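Local coordinates for myosin-2 (Saccharomyces cerevisiae, PDB 6IXO), which carries organelles and other cargo along polarized actin cables as a class V myosin, gripping cargo receptors through its globular tail domain, at residues A[34-39]-A[397-402]; A[49-54]-A[217-222]; A[295-300]-A[323-328]; A[302-307]-A[339-344]. All coordinates share one frame; numbering follows the deposited sequence.

Contact 1: A[34-39]-A[397-402]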
loop_
_atom_site.group_PDB
_atom_site.type_symbol
_atom_site.label_atom_id
_atom_site.label_comp_id
_atom_site.label_asym_id
_atom_site.label_seq_id
_atom_site.Cartn_x
_atom_site.Cartn_y
_atom_site.Cartn_z
ATOM N N GLY A 34 -5.887 20.640 2.026
ATOM C CA GLY A 34 -6.368 20.819 3.385
ATOM C C GLY A 34 -7.140 19.620 3.927
ATOM O O GLY A 34 -7.834 19.739 4.937
ATOM N N PHE A 35 -7.062 18.482 3.242
ATOM C CA PHE A 35 -7.791 17.283 3.672
ATOM C C PHE A 35 -7.514 16.907 5.151
ATOM O O PHE A 35 -6.404 17.133 5.674
ATOM C CB PHE A 35 -7.433 16.087 2.773
ATOM C CG PHE A 35 -6.092 15.430 3.121
ATOM C CD1 PHE A 35 -4.881 15.995 2.704
ATOM C CD2 PHE A 35 -6.059 14.242 3.843
ATOM C CE1 PHE A 35 -3.640 15.382 3.021
ATOM C CE2 PHE A 35 -4.812 13.616 4.167
ATOM C CZ PHE A 35 -3.612 14.201 3.747
ATOM N N GLU A 36 -8.538 16.351 5.797
ATOM C CA GLU A 36 -8.459 15.803 7.151
ATOM C C GLU A 36 -8.946 14.362 7.112
ATOM O O GLU A 36 -9.997 14.057 6.571
ATOM C CB GLU A 36 -9.290 16.611 8.159
ATOM C CG GLU A 36 -8.761 18.022 8.451
ATOM C CD GLU A 36 -7.393 18.015 9.133
ATOM O OE1 GLU A 36 -7.128 17.051 9.874
ATOM O OE2 GLU A 36 -6.598 18.963 8.931
ATOM N N VAL A 37 -8.163 13.454 7.675
ATOM C CA VAL A 37 -8.510 12.055 7.612
ATOM C C VAL A 37 -9.363 11.709 8.830
ATOM O O VAL A 37 -9.087 12.184 9.920
ATOM C CB VAL A 37 -7.199 11.171 7.572
ATOM C CG1 VAL A 37 -7.553 9.731 7.515
ATOM C CG2 VAL A 37 -6.365 11.527 6.356
ATOM N N PRO A 38 -10.409 10.889 8.669
ATOM C CA PRO A 38 -11.124 10.475 9.893
ATOM C C PRO A 38 -10.391 9.382 10.672
ATOM O O PRO A 38 -9.521 8.735 10.107
ATOM C CB PRO A 38 -12.448 9.935 9.360
ATOM C CG PRO A 38 -12.126 9.490 7.966
ATOM C CD PRO A 38 -11.128 10.495 7.447
ATOM N N ASP A 39 -10.775 9.154 11.928
ATOM C CA ASP A 39 -10.132 8.145 12.781
ATOM C C ASP A 39 -10.391 6.688 12.362
ATOM O O ASP A 39 -11.502 6.338 11.974
ATOM C CB ASP A 39 -10.586 8.343 14.229
ATOM C CG ASP A 39 -9.568 9.094 15.059
ATOM O OD1 ASP A 39 -8.549 9.541 14.489
ATOM O OD2 ASP A 39 -9.791 9.242 16.279
ATOM N N PRO A 397 -18.684 18.590 4.411
ATOM C CA PRO A 397 -18.493 18.648 5.872
ATOM C C PRO A 397 -18.471 20.046 6.495
ATOM O O PRO A 397 -18.458 21.038 5.781
ATOM C CB PRO A 397 -17.133 17.975 6.074
ATOM C CG PRO A 397 -17.010 17.043 4.921
ATOM C CD PRO A 397 -17.654 17.752 3.764
ATOM N N ALA A 398 -18.418 20.087 7.827
ATOM C CA ALA A 398 -18.710 21.288 8.613
ATOM C C ALA A 398 -17.476 22.085 8.970
ATOM O O ALA A 398 -17.509 23.310 9.037
ATOM C CB ALA A 398 -19.444 20.910 9.888
ATOM N N TRP A 399 -16.376 21.396 9.214
ATOM C CA TRP A 399 -15.158 22.109 9.496
ATOM C C TRP A 399 -14.633 22.793 8.222
ATOM O O TRP A 399 -13.747 23.652 8.307
ATOM C CB TRP A 399 -14.123 21.167 10.115
ATOM C CG TRP A 399 -13.783 20.041 9.219
ATOM C CD1 TRP A 399 -14.408 18.827 9.141
ATOM C CD2 TRP A 399 -12.755 20.029 8.238
ATOM N NE1 TRP A 399 -13.817 18.049 8.173
ATOM C CE2 TRP A 399 -12.798 18.766 7.601
ATOM C CE3 TRP A 399 -11.797 20.962 7.831
ATOM C CZ2 TRP A 399 -11.925 18.417 6.578
ATOM C CZ3 TRP A 399 -10.923 20.607 6.812
ATOM C CH2 TRP A 399 -10.999 19.348 6.197
ATOM N N LEU A 400 -15.187 22.459 7.040
ATOM C CA LEU A 400 -14.635 23.055 5.830
ATOM C C LEU A 400 -15.021 24.518 5.708
ATOM O O LEU A 400 -16.104 24.926 6.115
ATOM C CB LEU A 400 -15.070 22.295 4.569
ATOM C CG LEU A 400 -14.379 20.950 4.332
ATOM C CD1 LEU A 400 -15.018 20.194 3.165
ATOM C CD2 LEU A 400 -12.865 21.140 4.086
ATOM N N SER A 401 -14.119 25.309 5.143
ATOM C CA SER A 401 -14.469 26.666 4.778
ATOM C C SER A 401 -14.200 26.922 3.304
ATOM O O SER A 401 -13.149 27.442 2.945
ATOM C CB SER A 401 -13.713 27.678 5.641
ATOM O OG SER A 401 -14.125 28.992 5.257
ATOM N N LEU A 402 -15.177 26.572 2.466
ATOM C CA LEU A 402 -15.090 26.703 1.016
ATOM C C LEU A 402 -16.344 27.395 0.472
ATOM O O LEU A 402 -17.277 26.729 0.051
ATOM C CB LEU A 402 -14.969 25.335 0.353
ATOM C CG LEU A 402 -13.883 24.397 0.918
ATOM C CD1 LEU A 402 -14.102 23.019 0.385
ATOM C CD2 LEU A 402 -12.501 24.915 0.556
#

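Contact 2: A[49-54]-A[217-222]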
loop_
_atom_site.group_PDB
_atom_site.type_symbol
_atom_site.label_atom_id
_atom_site.label_comp_id
_atom_site.label_asym_id
_atom_site.label_seq_id
_atom_site.Cartn_x
_atom_site.Cartn_y
_atom_site.Cartn_z
ATOM N N ARG A 49 -19.349 8.370 3.311
ATOM C CA ARG A 49 -19.241 9.789 2.990
ATOM C C ARG A 49 -18.158 10.517 3.819
ATOM O O ARG A 49 -17.615 11.510 3.359
ATOM C CB ARG A 49 -20.605 10.490 3.142
ATOM C CG ARG A 49 -20.968 10.893 4.550
ATOM C CD ARG A 49 -22.405 11.430 4.569
ATOM N NE ARG A 49 -22.724 12.145 5.800
ATOM C CZ ARG A 49 -23.773 12.955 5.938
ATOM N NH1 ARG A 49 -24.602 13.167 4.917
ATOM N NH2 ARG A 49 -23.988 13.566 7.096
ATOM N N ASP A 50 -17.838 10.019 5.015
ATOM C CA ASP A 50 -16.779 10.605 5.854
ATOM C C ASP A 50 -15.382 10.330 5.292
ATOM O O ASP A 50 -14.424 11.047 5.583
ATOM C CB ASP A 50 -16.853 10.057 7.286
ATOM C CG ASP A 50 -18.151 10.422 8.000
ATOM O OD1 ASP A 50 -18.737 11.484 7.683
ATOM O OD2 ASP A 50 -18.574 9.638 8.886
ATOM N N VAL A 51 -15.276 9.279 4.492
ATOM C CA VAL A 51 -14.015 8.866 3.930
ATOM C C VAL A 51 -13.794 9.517 2.566
ATOM O O VAL A 51 -12.727 10.037 2.283
ATOM C CB VAL A 51 -13.933 7.332 3.786
ATOM C CG1 VAL A 51 -12.619 6.936 3.125
ATOM C CG2 VAL A 51 -14.070 6.669 5.167
ATOM N N VAL A 52 -14.813 9.500 1.714
ATOM C CA VAL A 52 -14.573 10.002 0.372
ATOM C C VAL A 52 -15.227 11.376 0.159
ATOM O O VAL A 52 -15.690 11.662 -0.935
ATOM C CB VAL A 52 -15.053 8.967 -0.693
ATOM C CG1 VAL A 52 -14.131 7.665 -0.611
ATOM C CG2 VAL A 52 -16.529 8.620 -0.525
ATOM N N TYR A 53 -15.235 12.234 1.186
ATOM C CA TYR A 53 -15.928 13.527 1.032
ATOM C C TYR A 53 -15.258 14.403 -0.065
ATOM O O TYR A 53 -15.978 15.104 -0.808
ATOM C CB TYR A 53 -16.037 14.283 2.387
ATOM C CG TYR A 53 -14.729 14.827 2.909
ATOM C CD1 TYR A 53 -14.268 16.084 2.506
ATOM C CD2 TYR A 53 -13.930 14.080 3.803
ATOM C CE1 TYR A 53 -13.063 16.584 2.958
ATOM C CE2 TYR A 53 -12.721 14.584 4.269
ATOM C CZ TYR A 53 -12.284 15.831 3.840
ATOM O OH TYR A 53 -11.065 16.350 4.278
ATOM N N PRO A 54 -13.921 14.346 -0.241
ATOM C CA PRO A 54 -13.370 15.155 -1.337
ATOM C C PRO A 54 -13.806 14.657 -2.694
ATOM O O PRO A 54 -14.220 15.481 -3.518
ATOM C CB PRO A 54 -11.841 14.990 -1.176
ATOM C CG PRO A 54 -11.674 14.657 0.255
ATOM C CD PRO A 54 -12.800 13.724 0.540
ATOM N N LYS A 217 -9.612 -1.397 6.562
ATOM C CA LYS A 217 -10.931 -1.853 7.013
ATOM C C LYS A 217 -11.919 -0.690 7.259
ATOM O O LYS A 217 -13.085 -0.689 6.774
ATOM C CB LYS A 217 -10.765 -2.698 8.295
ATOM C CG LYS A 217 -12.061 -3.337 8.737
ATOM C CD LYS A 217 -11.847 -4.566 9.615
ATOM C CE LYS A 217 -13.191 -5.299 9.811
ATOM N NZ LYS A 217 -13.027 -6.665 10.396
ATOM N N SER A 218 -11.457 0.306 8.014
ATOM C CA SER A 218 -12.342 1.393 8.426
ATOM C C SER A 218 -12.691 2.254 7.239
ATOM O O SER A 218 -13.790 2.831 7.206
ATOM C CB SER A 218 -11.727 2.272 9.505
ATOM O OG SER A 218 -11.536 1.556 10.718
ATOM N N PHE A 219 -11.764 2.366 6.279
ATOM C CA PHE A 219 -12.009 3.253 5.133
ATOM C C PHE A 219 -12.669 2.513 3.986
ATOM O O PHE A 219 -12.687 3.023 2.862
ATOM C CB PHE A 219 -10.715 3.921 4.626
ATOM C CG PHE A 219 -10.099 4.881 5.608
ATOM C CD1 PHE A 219 -10.713 5.138 6.835
ATOM C CD2 PHE A 219 -8.876 5.500 5.324
ATOM C CE1 PHE A 219 -10.138 5.998 7.769
ATOM C CE2 PHE A 219 -8.298 6.362 6.242
ATOM C CZ PHE A 219 -8.934 6.612 7.476
ATOM N N HIS A 220 -13.186 1.314 4.276
ATOM C CA HIS A 220 -13.945 0.515 3.320
ATOM C C HIS A 220 -13.143 0.196 2.066
ATOM O O HIS A 220 -13.649 0.260 0.967
ATOM C CB HIS A 220 -15.255 1.251 2.945
ATOM C CG HIS A 220 -16.017 1.736 4.138
ATOM N ND1 HIS A 220 -16.669 0.877 4.998
ATOM C CD2 HIS A 220 -16.206 2.981 4.632
ATOM C CE1 HIS A 220 -17.245 1.577 5.957
ATOM N NE2 HIS A 220 -16.981 2.855 5.761
ATOM N N ILE A 221 -11.883 -0.157 2.232
ATOM C CA ILE A 221 -11.051 -0.498 1.086
ATOM C C ILE A 221 -11.245 -1.952 0.741
ATOM O O ILE A 221 -11.274 -2.801 1.629
ATOM C CB ILE A 221 -9.547 -0.269 1.366
ATOM C CG1 ILE A 221 -9.288 1.195 1.680
ATOM C CG2 ILE A 221 -8.715 -0.692 0.149
ATOM C CD1 ILE A 221 -9.677 2.109 0.544
ATOM N N GLU A 222 -11.333 -2.240 -0.548
ATOM C CA GLU A 222 -11.521 -3.607 -1.037
ATOM C C GLU A 222 -10.389 -4.572 -0.541
ATOM O O GLU A 222 -9.207 -4.243 -0.619
ATOM C CB GLU A 222 -11.622 -3.544 -2.574
ATOM C CG GLU A 222 -12.944 -2.839 -3.142
ATOM C CD GLU A 222 -12.875 -1.280 -3.342
ATOM O OE1 GLU A 222 -13.721 -0.732 -4.126
ATOM O OE2 GLU A 222 -12.022 -0.583 -2.720
#

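Contact 3: A[295-300]-A[323-328]. With SO4 (sulfate ion), chain E.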
loop_
_atom_site.group_PDB
_atom_site.type_symbol
_atom_site.label_atom_id
_atom_site.label_comp_id
_atom_site.label_asym_id
_atom_site.label_seq_id
_atom_site.Cartn_x
_atom_site.Cartn_y
_atom_site.Cartn_z
ATOM N N VAL A 295 18.271 -26.189 14.298
ATOM C CA VAL A 295 18.296 -27.658 14.190
ATOM C C VAL A 295 19.729 -28.203 14.271
ATOM O O VAL A 295 20.705 -27.471 14.080
ATOM C CB VAL A 295 17.644 -28.150 12.883
ATOM C CG1 VAL A 295 16.168 -27.758 12.856
ATOM C CG2 VAL A 295 18.385 -27.578 11.682
ATOM N N ARG A 296 19.835 -29.492 14.528
ATOM C CA ARG A 296 21.125 -30.142 14.644
ATOM C C ARG A 296 21.815 -30.121 13.298
ATOM O O ARG A 296 21.191 -30.355 12.255
ATOM C CB ARG A 296 20.950 -31.565 15.140
ATOM C CG ARG A 296 22.091 -32.050 16.002
ATOM C CD ARG A 296 21.879 -33.483 16.425
ATOM N NE ARG A 296 21.917 -34.399 15.300
ATOM C CZ ARG A 296 21.700 -35.709 15.394
ATOM N NH1 ARG A 296 21.450 -36.258 16.583
ATOM N NH2 ARG A 296 21.744 -36.473 14.303
ATOM N N LYS A 297 23.103 -29.828 13.343
ATOM C CA LYS A 297 23.938 -29.714 12.159
ATOM C C LYS A 297 25.204 -30.562 12.352
ATOM O O LYS A 297 26.304 -30.049 12.187
ATOM C CB LYS A 297 24.303 -28.241 11.922
ATOM C CG LYS A 297 23.094 -27.373 11.471
ATOM C CD LYS A 297 23.357 -25.871 11.533
ATOM C CE LYS A 297 23.482 -25.387 12.978
ATOM N NZ LYS A 297 22.123 -25.200 13.580
ATOM N N TYR A 298 25.055 -31.845 12.691
ATOM C CA TYR A 298 26.222 -32.648 13.069
ATOM C C TYR A 298 26.487 -33.868 12.195
ATOM O O TYR A 298 27.623 -34.305 12.081
ATOM C CB TYR A 298 26.085 -33.061 14.532
ATOM C CG TYR A 298 26.230 -31.862 15.448
ATOM C CD1 TYR A 298 27.193 -30.880 15.197
ATOM C CD2 TYR A 298 25.385 -31.679 16.531
ATOM C CE1 TYR A 298 27.318 -29.767 16.025
ATOM C CE2 TYR A 298 25.497 -30.564 17.343
ATOM C CZ TYR A 298 26.464 -29.625 17.098
ATOM O OH TYR A 298 26.559 -28.544 17.938
ATOM N N THR A 299 25.451 -34.414 11.570
ATOM C CA THR A 299 25.631 -35.558 10.690
ATOM C C THR A 299 25.246 -35.221 9.246
ATOM O O THR A 299 24.508 -34.254 8.985
ATOM C CB THR A 299 24.787 -36.752 11.142
ATOM O OG1 THR A 299 23.412 -36.514 10.804
ATOM C CG2 THR A 299 24.920 -36.973 12.653
ATOM N N ILE A 300 25.760 -36.020 8.321
ATOM C CA ILE A 300 25.360 -35.943 6.923
ATOM C C ILE A 300 23.841 -35.917 6.767
ATOM O O ILE A 300 23.272 -35.051 6.080
ATOM C CB ILE A 300 25.932 -37.136 6.135
ATOM C CG1 ILE A 300 27.454 -37.018 6.028
ATOM C CG2 ILE A 300 25.276 -37.240 4.757
ATOM C CD1 ILE A 300 27.925 -35.736 5.381
ATOM N N SER A 323 28.520 -21.837 7.592
ATOM C CA SER A 323 29.949 -21.599 7.852
ATOM C C SER A 323 30.092 -20.404 8.793
ATOM O O SER A 323 31.090 -20.265 9.441
ATOM C CB SER A 323 30.754 -21.373 6.564
ATOM O OG SER A 323 30.158 -20.350 5.792
ATOM N N GLN A 324 29.078 -19.539 8.863
ATOM C CA GLN A 324 29.139 -18.392 9.782
ATOM C C GLN A 324 28.479 -18.626 11.135
ATOM O O GLN A 324 28.459 -17.735 11.983
ATOM C CB GLN A 324 28.472 -17.155 9.102
ATOM C CG GLN A 324 29.364 -16.683 7.926
ATOM C CD GLN A 324 28.619 -15.710 7.011
ATOM O OE1 GLN A 324 27.628 -15.081 7.419
ATOM N NE2 GLN A 324 29.094 -15.593 5.783
ATOM N N TYR A 325 27.897 -19.803 11.314
ATOM C CA TYR A 325 27.241 -20.158 12.579
ATOM C C TYR A 325 28.200 -20.062 13.773
ATOM O O TYR A 325 29.295 -20.599 13.709
ATOM C CB TYR A 325 26.705 -21.581 12.496
ATOM C CG TYR A 325 25.983 -22.053 13.746
ATOM C CD1 TYR A 325 24.678 -21.673 13.993
ATOM C CD2 TYR A 325 26.609 -22.927 14.650
ATOM C CE1 TYR A 325 23.984 -22.137 15.134
ATOM C CE2 TYR A 325 25.952 -23.369 15.782
ATOM C CZ TYR A 325 24.625 -22.990 15.998
ATOM O OH TYR A 325 24.010 -23.447 17.122
ATOM N N GLN A 326 27.817 -19.402 14.860
ATOM C CA GLN A 326 28.777 -19.283 15.995
ATOM C C GLN A 326 28.396 -20.206 17.164
ATOM O O GLN A 326 27.390 -19.970 17.820
ATOM C CB GLN A 326 28.832 -17.848 16.512
ATOM C CG GLN A 326 29.460 -16.862 15.513
ATOM C CD GLN A 326 30.923 -17.178 15.235
ATOM O OE1 GLN A 326 31.706 -17.351 16.158
ATOM N NE2 GLN A 326 31.286 -17.271 13.960
ATOM N N VAL A 327 29.210 -21.216 17.430
ATOM C CA VAL A 327 28.902 -22.152 18.512
ATOM C C VAL A 327 29.096 -21.499 19.871
ATOM O O VAL A 327 29.984 -20.681 20.073
ATOM C CB VAL A 327 29.763 -23.448 18.445
ATOM C CG1 VAL A 327 29.404 -24.263 17.211
ATOM C CG2 VAL A 327 31.262 -23.135 18.495
ATOM N N ALA A 328 28.221 -21.848 20.804
ATOM C CA ALA A 328 28.325 -21.356 22.161
ATOM C C ALA A 328 29.347 -22.216 22.937
ATOM O O ALA A 328 29.766 -23.299 22.491
ATOM C CB ALA A 328 26.963 -21.396 22.864
HETATM S S SO4 E . 21.234 -39.798 15.382
HETATM O O1 SO4 E . 22.014 -39.450 14.198
HETATM O O2 SO4 E . 21.896 -40.883 16.101
HETATM O O3 SO4 E . 21.120 -38.629 16.245
HETATM O O4 SO4 E . 19.897 -40.222 14.977
HETATM O O HOH W 1 21.790 -24.744 16.238
#

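Contact 4: A[302-307]-A[339-344]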
loop_
_atom_site.group_PDB
_atom_site.type_symbol
_atom_site.label_atom_id
_atom_site.label_comp_id
_atom_site.label_asym_id
_atom_site.label_seq_id
_atom_site.Cartn_x
_atom_site.Cartn_y
_atom_site.Cartn_z
ATOM N N ASP A 302 21.646 -35.045 8.920
ATOM C CA ASP A 302 21.179 -33.752 9.426
ATOM C C ASP A 302 21.146 -32.731 8.300
ATOM O O ASP A 302 20.205 -31.924 8.168
ATOM C CB ASP A 302 22.089 -33.227 10.545
ATOM C CG ASP A 302 21.859 -33.916 11.886
ATOM O OD1 ASP A 302 20.822 -34.588 12.071
ATOM O OD2 ASP A 302 22.726 -33.754 12.770
ATOM N N ILE A 303 22.198 -32.752 7.497
ATOM C CA ILE A 303 22.308 -31.774 6.427
ATOM C C ILE A 303 21.309 -32.112 5.320
ATOM O O ILE A 303 20.684 -31.214 4.777
ATOM C CB ILE A 303 23.759 -31.692 5.897
ATOM C CG1 ILE A 303 24.687 -31.165 7.006
ATOM C CG2 ILE A 303 23.844 -30.787 4.694
ATOM C CD1 ILE A 303 24.237 -29.800 7.608
ATOM N N ASP A 304 21.118 -33.391 5.007
ATOM C CA ASP A 304 20.126 -33.742 3.994
ATOM C C ASP A 304 18.723 -33.352 4.455
ATOM O O ASP A 304 17.908 -32.890 3.653
ATOM C CB ASP A 304 20.173 -35.233 3.645
ATOM C CG ASP A 304 21.456 -35.630 2.923
ATOM O OD1 ASP A 304 22.055 -34.758 2.259
ATOM O OD2 ASP A 304 21.863 -36.811 3.023
ATOM N N ILE A 305 18.442 -33.517 5.745
ATOM C CA ILE A 305 17.137 -33.129 6.280
ATOM C C ILE A 305 16.959 -31.595 6.258
ATOM O O ILE A 305 15.896 -31.079 5.888
ATOM C CB ILE A 305 16.947 -33.664 7.716
ATOM C CG1 ILE A 305 16.897 -35.193 7.710
ATOM C CG2 ILE A 305 15.676 -33.116 8.348
ATOM C CD1 ILE A 305 17.153 -35.813 9.080
ATOM N N LEU A 306 18.010 -30.888 6.660
ATOM C CA LEU A 306 18.023 -29.431 6.674
ATOM C C LEU A 306 17.725 -28.876 5.274
ATOM O O LEU A 306 17.013 -27.884 5.116
ATOM C CB LEU A 306 19.375 -28.931 7.183
ATOM C CG LEU A 306 19.656 -27.434 7.094
ATOM C CD1 LEU A 306 18.749 -26.696 8.065
ATOM C CD2 LEU A 306 21.113 -27.155 7.414
ATOM N N ARG A 307 18.252 -29.536 4.249
ATOM C CA ARG A 307 17.995 -29.086 2.883
ATOM C C ARG A 307 16.522 -29.159 2.509
ATOM O O ARG A 307 16.015 -28.267 1.825
ATOM C CB ARG A 307 18.808 -29.899 1.896
ATOM C CG ARG A 307 20.287 -29.667 2.021
ATOM C CD ARG A 307 21.037 -30.632 1.115
ATOM N NE ARG A 307 20.712 -30.402 -0.291
ATOM C CZ ARG A 307 21.038 -31.240 -1.273
ATOM N NH1 ARG A 307 21.686 -32.364 -0.998
ATOM N NH2 ARG A 307 20.710 -30.958 -2.527
ATOM N N LEU A 339 31.114 -29.538 7.044
ATOM C CA LEU A 339 31.439 -28.337 6.273
ATOM C C LEU A 339 31.881 -28.701 4.854
ATOM O O LEU A 339 31.529 -28.022 3.892
ATOM C CB LEU A 339 32.525 -27.502 6.969
ATOM C CG LEU A 339 32.164 -26.780 8.281
ATOM C CD1 LEU A 339 33.370 -26.057 8.870
ATOM C CD2 LEU A 339 31.004 -25.784 8.085
ATOM N N ARG A 340 32.635 -29.784 4.701
ATOM C CA ARG A 340 33.084 -30.139 3.360
ATOM C C ARG A 340 31.938 -30.780 2.588
ATOM O O ARG A 340 31.858 -30.643 1.372
ATOM C CB ARG A 340 34.328 -31.055 3.401
ATOM C CG ARG A 340 34.107 -32.532 3.682
ATOM C CD ARG A 340 35.471 -33.293 3.652
ATOM N NE ARG A 340 36.534 -32.458 4.212
ATOM C CZ ARG A 340 37.092 -32.632 5.408
ATOM N NH1 ARG A 340 36.729 -33.650 6.181
ATOM N NH2 ARG A 340 38.033 -31.793 5.826
ATOM N N TYR A 341 31.037 -31.463 3.287
ATOM C CA TYR A 341 29.856 -32.006 2.629
ATOM C C TYR A 341 29.030 -30.887 2.001
ATOM O O TYR A 341 28.613 -30.965 0.837
ATOM C CB TYR A 341 29.002 -32.784 3.616
ATOM C CG TYR A 341 27.771 -33.416 3.001
ATOM C CD1 TYR A 341 27.880 -34.300 1.940
ATOM C CD2 TYR A 341 26.504 -33.156 3.505
ATOM C CE1 TYR A 341 26.758 -34.896 1.384
ATOM C CE2 TYR A 341 25.373 -33.750 2.956
ATOM C CZ TYR A 341 25.509 -34.620 1.893
ATOM O OH TYR A 341 24.402 -35.220 1.333
ATOM N N VAL A 342 28.794 -29.844 2.786
ATOM C CA VAL A 342 28.045 -28.696 2.305
ATOM C C VAL A 342 28.762 -28.013 1.134
ATOM O O VAL A 342 28.138 -27.716 0.116
ATOM C CB VAL A 342 27.817 -27.690 3.425
ATOM C CG1 VAL A 342 27.319 -26.382 2.858
ATOM C CG2 VAL A 342 26.840 -28.260 4.444
ATOM N N ALA A 343 30.069 -27.784 1.281
ATOM C CA ALA A 343 30.865 -27.113 0.246
ATOM C C ALA A 343 30.849 -27.914 -1.052
ATOM O O ALA A 343 30.848 -27.351 -2.147
ATOM C CB ALA A 343 32.301 -26.898 0.721
ATOM N N ASP A 344 30.816 -29.234 -0.918
ATOM C CA ASP A 344 30.723 -30.103 -2.079
ATOM C C ASP A 344 29.333 -30.058 -2.714
ATOM O O ASP A 344 29.215 -30.185 -3.934
ATOM C CB ASP A 344 31.103 -31.536 -1.706
ATOM C CG ASP A 344 32.605 -31.709 -1.560
ATOM O OD1 ASP A 344 33.347 -31.022 -2.298
ATOM O OD2 ASP A 344 33.044 -32.515 -0.704
#

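Contact 1: A[34-39]-A[397-402]
G34 meets the indole of W399 with its backbone alone: the carbonyl oxygen G34 O comes to the ring edge, close to the ring plane, 3.4 Å from W399 CH2. F35 follows with its side chain turned the other way, against F103 and W104 of helix 97-124, and only its backbone lies near the tryptophan. E36 then carries most of the contact. Its CB lies 3.6 Å from W399 CZ2, and its CG sits over one face of the six-membered ring, 3.7 Å from the centroid and 23° off the normal, a CH-pi contact made by the aliphatic part of an acidic residue. The chain bends at the next bond, and the carboxylate stands nearly upright to the indole, at 84°, instead of lying flat on it. This is a surface contact between two loops of the all-helical globular tail: 34-39 leads from helix 20-32 to helix 48-51, while the loop 397-402 runs into the C-terminal helix 403-415. The indole is lined on both faces, for L400 CD2 of its own loop lies 3.3 Å above the plane opposite E36 CG. The bond from CA to CB of W399 already points at 34-39; with CG between the backbone N and the carbonyl carbon (chi1 60°), the six-membered ring lies beside G34 and E36. Further along, V37 and P38 leave the tryptophan and pack on F103 and F219.

Contact 2: A[49-54]-A[217-222]
V51 reaches across to F219 at a point where a helix ends in a Schellman motif. Helix 202-218 stops with H220, at positive phi, as its C-prime residue: H220 N bonds to K217 O at 3.2 Å, and I221 N returns to M216 O. V51 is one residue short of the N-cap of helix 53-67, so the contact sets the end of one helix of the globular tail against the turn that opens another. From CB, which points at the Schellman turn, the valine forks into two methyls. CG1, anti to the backbone N (chi1 177°), lies 3.9 Å from F219 CB and equally near the carbonyl oxygen F219 O. CG2 takes the other branch and comes 4.0 Å from both F219 CA and F219 CD1, approaching the phenyl ring obliquely; it also lies 4.3 Å from H220 CD2. Both methyls lie on the same side of the phenylalanine, against its CA, CB and the start of its ring. An alanine at this position would lack both methyls and is likely to leave a gap beside F219 CB and CD1 and to lose the contact with H220 CD2. F219 itself continues onto V102 of helix 97-124, and the imidazole of H220 is tied through NE2 to the backbone oxygen of L46. Over one face of that imidazole, offset toward its rim, lies S218 O, 3.4 Å above the plane.

Contact 3: A[295-300]-A[323-328]
K297 lays the end of its side chain over one face of the Y325 ring. CE stands almost directly above the centre, 3.9 Å from the centroid and 9° off the normal, a CH-pi contact. The ammonium is displaced from the axis: NZ is 4.4 Å from the same centroid at 28°, an off-centre cation-pi interaction. Bends at chi3 (-69°) and chi4 fold the chain back, bringing NZ within 2.7 Å of V295 O, in that carbonyl's plane, and L292 O is a further acceptor. One water bridges the two side chains, accepting from K297 NZ and donating to Y325 OH, whose direct partner is E331. A methionine in place of this lysine carries no ammonium, and would probably leave V295 O, L292 O and the water without their donor and the ring without its cation. Both loops belong to the DIL region of the cargo-binding tail, 295-300 joining helix 284-294 to helix 300-309, the loop 323-328 following helix 315-323. Farther out, R296 forms a salt bridge through NE with D302, and T299, the N-cap of helix 300-309, bonds through OG1 to D302 N. The guanidinium also meets a sulfate, probably from the crystallisation liquor, edge-on: R296 NH2 donates to sulfate O1 at 3.0 Å.

Contact 4: A[302-307]-A[339-344]
Y341 presents the edge of its ring, not a face, to helix 302-307. Along that edge I303 and Y341 run with opposite headings, I303 CG2 3.8 Å from Y341 CD2 and I303 CB also near the ring plane. At the phenol end, the aspartate side chain of D304 lies roughly perpendicular to that of the tyrosine. Y341 OH donates to D304 OD1 at 2.6 Å, and OD1 accepts through its syn lone pair; the carboxylate is turned 68° from the ring. With CG anti to its backbone N (chi1 -178°), the tyrosine extends across to the neighbouring helix. I303 CG2 also meets V342 CG2, at 3.9 Å, so one methyl lies against both residues, and V342 goes on to Q319 of helix 315-323. The two axes, 11.2 Å apart at closest and crossing at -43°, are spanned by Y341 and by I303 meeting V342. Such apolar packing, edged by a polar bond, joins helices 300-309 and 336-350 in the all-helical Dilute region of the globular tail.

Overall arrangement
From the N terminus, 34-39 comes first, and contact 1 closes only when 397-402 arrives just before the last helix, so the other three contacts are nested within its loop. Contact 2 soon opens at 49-54 and closes at 217-222, at the end of helix 202-218. It touches contact 1 directly, where Y53 OH meets E36 N, tying the two loops near the chain's ends to helices 53-67 and 202-218. Contacts 3 and 4 follow in series with contact 2, on the other side of the chain's centre, their centres more than 50 Å away. Their segments alternate, so they cross; I300 packing on Y341 joins them, binding helices 300-309, 315-323 and 336-350 into one distal unit.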